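Local atomic coordinates of nucleoporin nup120 (Schizosaccharomyces pombe, PDB entry 4GQ2), a protein that forms part of the nuclear pore complex, as a structural nucleoporin of the pore through which nuclear transport passes. Residues 810-822 against 835-849. Numbering follows the deposited sequence.
Sequences NDLVTELVEKLFL and WLNSDPIAVYLKALI
Thr814 and Ala842 touch where helices 812-822 and 840-849 run roughly parallel, their axes 10.1 Å apart at closest approach and crossing at 34°. Leu845 is a knob in a hole formed by Thr814, Val817, Glu818 and Phe821. With chi1 at 180°, its chain extends opposite the backbone N and both methyls reach the other helix. Leu845 CD2 reaches Val817 CG1 at 3.8 Å, while CD1 rests near Phe821 CG. Phe821 CZ lies 3.6 Å from Leu848 CB, and the ring also meets Ile849 CG1. Tyr826 packs edge-to-face with this ring. Helix 826-832 comes between the two in the HEAT-repeat region of this nucleoporin. Just before helix 840-849, Leu836 lays CD2 against Thr814 CA at 3.6 Å, and Val813 CG1 touches Trp835 CB. The polar end is bridged by water. Water 1 donates to Asp811 OD2 (2.9 Å) and accepts from Asn837 N (2.8 Å). Water 2 donates to Asp839 OD2 and hydrogen-bonds to Thr814 OG1. Asn837 OD1 accepts from Asp839 N in an Asx turn, the donor lying 57° out of the carbonyl plane. Asp811 OD1 has a salt bridge to Arg730.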
# COMPACT_ATOMS: atom_id res chain seq x y z
N ASN A 810 -22.89 -7.65 8.08
CA ASN A 810 -21.69 -7.58 8.87
C ASN A 810 -20.80 -6.43 8.39
O ASN A 810 -20.97 -5.94 7.27
CB ASN A 810 -20.93 -8.90 8.82
CG ASN A 810 -21.59 -9.99 9.66
OD1 ASN A 810 -22.04 -9.74 10.78
ND2 ASN A 810 -21.62 -11.20 9.13
N ASP A 811 -19.87 -6.02 9.24
CA ASP A 811 -18.98 -4.93 8.92
C ASP A 811 -17.89 -5.34 7.94
O ASP A 811 -17.26 -6.39 8.08
CB ASP A 811 -18.33 -4.40 10.20
CG ASP A 811 -17.74 -3.04 10.00
OD1 ASP A 811 -18.52 -2.10 9.73
OD2 ASP A 811 -16.51 -2.90 10.12
N LEU A 812 -17.68 -4.48 6.95
CA LEU A 812 -16.67 -4.70 5.91
C LEU A 812 -15.24 -4.83 6.46
O LEU A 812 -14.45 -5.64 5.97
CB LEU A 812 -16.74 -3.56 4.89
CG LEU A 812 -16.01 -3.57 3.54
CD1 LEU A 812 -14.52 -3.26 3.68
CD2 LEU A 812 -16.26 -4.86 2.77
N VAL A 813 -14.91 -4.04 7.49
CA VAL A 813 -13.59 -4.12 8.11
C VAL A 813 -13.40 -5.50 8.71
O VAL A 813 -12.39 -6.16 8.48
CB VAL A 813 -13.37 -3.04 9.18
CG1 VAL A 813 -12.05 -3.25 9.89
CG2 VAL A 813 -13.39 -1.65 8.54
N THR A 814 -14.39 -5.95 9.47
CA THR A 814 -14.31 -7.25 10.11
C THR A 814 -14.13 -8.35 9.07
O THR A 814 -13.26 -9.21 9.22
CB THR A 814 -15.53 -7.53 10.99
OG1 THR A 814 -15.69 -6.46 11.94
CG2 THR A 814 -15.35 -8.83 11.74
N GLU A 815 -14.94 -8.30 8.02
CA GLU A 815 -14.89 -9.28 6.93
C GLU A 815 -13.51 -9.33 6.28
O GLU A 815 -12.93 -10.40 6.15
CB GLU A 815 -15.95 -8.97 5.87
CG GLU A 815 -17.39 -9.22 6.32
CD GLU A 815 -18.41 -8.93 5.23
OE1 GLU A 815 -18.01 -8.63 4.08
OE2 GLU A 815 -19.62 -9.01 5.52
N LEU A 816 -12.99 -8.17 5.88
CA LEU A 816 -11.71 -8.15 5.19
C LEU A 816 -10.58 -8.60 6.11
O LEU A 816 -9.80 -9.48 5.73
CB LEU A 816 -11.43 -6.77 4.57
CG LEU A 816 -10.04 -6.59 3.93
CD1 LEU A 816 -9.80 -7.66 2.87
CD2 LEU A 816 -9.89 -5.19 3.34
N VAL A 817 -10.51 -8.02 7.30
CA VAL A 817 -9.47 -8.36 8.28
C VAL A 817 -9.52 -9.84 8.69
O VAL A 817 -8.47 -10.50 8.82
CB VAL A 817 -9.52 -7.45 9.54
CG1 VAL A 817 -8.51 -7.90 10.58
CG2 VAL A 817 -9.26 -6.00 9.15
N GLU A 818 -10.74 -10.36 8.85
CA GLU A 818 -10.94 -11.76 9.22
C GLU A 818 -10.33 -12.69 8.17
O GLU A 818 -9.66 -13.66 8.52
CB GLU A 818 -12.43 -12.07 9.45
CG GLU A 818 -12.70 -13.35 10.24
CD GLU A 818 -13.04 -14.54 9.36
OE1 GLU A 818 -13.18 -14.38 8.13
OE2 GLU A 818 -13.18 -15.66 9.90
N LYS A 819 -10.53 -12.36 6.90
CA LYS A 819 -9.95 -13.14 5.80
C LYS A 819 -8.43 -13.05 5.77
O LYS A 819 -7.74 -14.05 5.54
CB LYS A 819 -10.53 -12.73 4.46
CG LYS A 819 -11.93 -13.26 4.18
CD LYS A 819 -11.92 -14.77 4.04
CE LYS A 819 -13.28 -15.29 3.59
NZ LYS A 819 -14.38 -14.80 4.46
N LEU A 820 -7.91 -11.85 6.00
CA LEU A 820 -6.46 -11.64 6.06
C LEU A 820 -5.88 -12.52 7.16
O LEU A 820 -4.83 -13.14 6.98
CB LEU A 820 -6.12 -10.16 6.29
CG LEU A 820 -6.26 -9.20 5.10
CD1 LEU A 820 -6.14 -7.74 5.54
CD2 LEU A 820 -5.23 -9.51 4.03
N PHE A 821 -6.58 -12.56 8.29
CA PHE A 821 -6.16 -13.36 9.43
C PHE A 821 -6.09 -14.83 9.05
O PHE A 821 -5.05 -15.46 9.23
CB PHE A 821 -7.09 -13.14 10.63
CG PHE A 821 -6.59 -13.79 11.88
CD1 PHE A 821 -5.64 -13.15 12.68
CD2 PHE A 821 -7.04 -15.06 12.26
CE1 PHE A 821 -5.17 -13.76 13.84
CE2 PHE A 821 -6.56 -15.67 13.41
CZ PHE A 821 -5.62 -15.02 14.20
N LEU A 822 -7.18 -15.35 8.49
CA LEU A 822 -7.22 -16.73 7.98
C LEU A 822 -6.06 -17.06 7.05
O LEU A 822 -5.62 -18.20 6.99
CB LEU A 822 -8.55 -16.99 7.25
CG LEU A 822 -9.75 -17.66 7.94
CD1 LEU A 822 -9.57 -17.94 9.43
CD2 LEU A 822 -11.00 -16.83 7.68
N TRP A 835 -9.18 0.01 12.92
CA TRP A 835 -10.41 0.17 12.14
C TRP A 835 -11.52 -0.75 12.57
O TRP A 835 -12.69 -0.48 12.28
CB TRP A 835 -10.13 -0.07 10.66
CG TRP A 835 -9.25 0.96 10.02
CD1 TRP A 835 -7.93 0.82 9.61
CD2 TRP A 835 -9.61 2.36 9.67
NE1 TRP A 835 -7.47 1.99 9.05
CE2 TRP A 835 -8.42 2.95 9.05
CE3 TRP A 835 -10.75 3.13 9.80
CZ2 TRP A 835 -8.40 4.25 8.58
CZ3 TRP A 835 -10.72 4.45 9.33
CH2 TRP A 835 -9.57 5.00 8.74
N LEU A 836 -11.17 -1.86 13.24
CA LEU A 836 -12.17 -2.82 13.71
C LEU A 836 -13.06 -2.18 14.75
O LEU A 836 -12.57 -1.48 15.64
CB LEU A 836 -11.52 -4.09 14.28
CG LEU A 836 -10.94 -5.09 13.27
CD1 LEU A 836 -10.03 -6.08 13.98
CD2 LEU A 836 -12.04 -5.81 12.50
N ASN A 837 -14.37 -2.39 14.63
CA ASN A 837 -15.33 -1.75 15.53
C ASN A 837 -15.53 -2.54 16.83
O ASN A 837 -14.74 -3.43 17.13
CB ASN A 837 -16.66 -1.47 14.80
CG ASN A 837 -17.40 -2.74 14.36
OD1 ASN A 837 -17.17 -3.84 14.87
ND2 ASN A 837 -18.30 -2.58 13.41
N SER A 838 -16.59 -2.22 17.57
CA SER A 838 -16.82 -2.79 18.91
C SER A 838 -17.76 -4.00 18.98
O SER A 838 -18.05 -4.47 20.07
CB SER A 838 -17.33 -1.71 19.85
OG SER A 838 -16.31 -0.76 20.08
N ASP A 839 -18.25 -4.48 17.84
CA ASP A 839 -19.01 -5.74 17.79
C ASP A 839 -18.19 -6.89 18.39
O ASP A 839 -16.96 -6.91 18.26
CB ASP A 839 -19.40 -6.09 16.34
CG ASP A 839 -20.14 -4.96 15.63
OD1 ASP A 839 -20.85 -4.19 16.31
OD2 ASP A 839 -20.02 -4.85 14.39
N PRO A 840 -18.86 -7.84 19.07
CA PRO A 840 -18.14 -8.95 19.71
C PRO A 840 -17.20 -9.72 18.79
O PRO A 840 -16.06 -9.98 19.18
CB PRO A 840 -19.28 -9.84 20.23
CG PRO A 840 -20.36 -8.85 20.56
CD PRO A 840 -20.27 -7.80 19.49
N ILE A 841 -17.64 -10.08 17.59
CA ILE A 841 -16.77 -10.76 16.62
C ILE A 841 -15.50 -9.94 16.32
O ILE A 841 -14.41 -10.49 16.22
CB ILE A 841 -17.53 -11.11 15.31
CG1 ILE A 841 -18.67 -12.09 15.61
CG2 ILE A 841 -16.59 -11.72 14.26
CD1 ILE A 841 -19.65 -12.26 14.47
N ALA A 842 -15.67 -8.62 16.20
CA ALA A 842 -14.56 -7.72 15.91
C ALA A 842 -13.56 -7.72 17.06
O ALA A 842 -12.36 -7.88 16.84
CB ALA A 842 -15.08 -6.31 15.65
N VAL A 843 -14.08 -7.55 18.27
CA VAL A 843 -13.26 -7.51 19.47
C VAL A 843 -12.52 -8.84 19.68
O VAL A 843 -11.33 -8.86 20.00
CB VAL A 843 -14.10 -7.10 20.70
CG1 VAL A 843 -13.22 -6.97 21.95
CG2 VAL A 843 -14.81 -5.76 20.44
N TYR A 844 -13.23 -9.95 19.44
CA TYR A 844 -12.63 -11.27 19.51
C TYR A 844 -11.49 -11.37 18.50
O TYR A 844 -10.42 -11.93 18.80
CB TYR A 844 -13.70 -12.35 19.23
CG TYR A 844 -13.15 -13.75 19.09
CD1 TYR A 844 -12.73 -14.47 20.21
CD2 TYR A 844 -13.03 -14.36 17.84
CE1 TYR A 844 -12.23 -15.75 20.10
CE2 TYR A 844 -12.52 -15.65 17.72
CZ TYR A 844 -12.12 -16.33 18.85
OH TYR A 844 -11.60 -17.60 18.75
N LEU A 845 -11.71 -10.82 17.32
CA LEU A 845 -10.67 -10.83 16.28
C LEU A 845 -9.49 -9.91 16.65
O LEU A 845 -8.34 -10.27 16.39
CB LEU A 845 -11.26 -10.49 14.91
CG LEU A 845 -10.34 -10.44 13.68
CD1 LEU A 845 -9.78 -11.81 13.31
CD2 LEU A 845 -11.12 -9.83 12.53
N LYS A 846 -9.77 -8.76 17.26
CA LYS A 846 -8.70 -7.92 17.83
C LYS A 846 -7.83 -8.75 18.76
O LYS A 846 -6.60 -8.69 18.69
CB LYS A 846 -9.28 -6.73 18.60
CG LYS A 846 -9.99 -5.70 17.75
CD LYS A 846 -10.38 -4.46 18.54
CE LYS A 846 -9.16 -3.67 19.00
NZ LYS A 846 -9.52 -2.31 19.48
N ALA A 847 -8.46 -9.57 19.59
CA ALA A 847 -7.76 -10.42 20.53
C ALA A 847 -6.86 -11.46 19.85
O ALA A 847 -5.70 -11.63 20.22
CB ALA A 847 -8.75 -11.10 21.47
N LEU A 848 -7.39 -12.13 18.83
CA LEU A 848 -6.60 -13.09 18.07
C LEU A 848 -5.40 -12.44 17.38
O LEU A 848 -4.32 -13.03 17.34
CB LEU A 848 -7.46 -13.78 17.02
CG LEU A 848 -8.63 -14.65 17.44
CD1 LEU A 848 -9.32 -15.09 16.17
CD2 LEU A 848 -8.19 -15.85 18.26
N ILE A 849 -5.59 -11.24 16.83
CA ILE A 849 -4.52 -10.52 16.15
C ILE A 849 -3.42 -10.17 17.16
O ILE A 849 -2.24 -10.46 16.93
CB ILE A 849 -5.04 -9.24 15.45
CG1 ILE A 849 -5.98 -9.59 14.29
CG2 ILE A 849 -3.88 -8.38 14.95
CD1 ILE A 849 -6.95 -8.48 13.94
O HOH W 1 -15.22 -4.03 12.48
O HOH W 2 -18.05 -6.52 13.28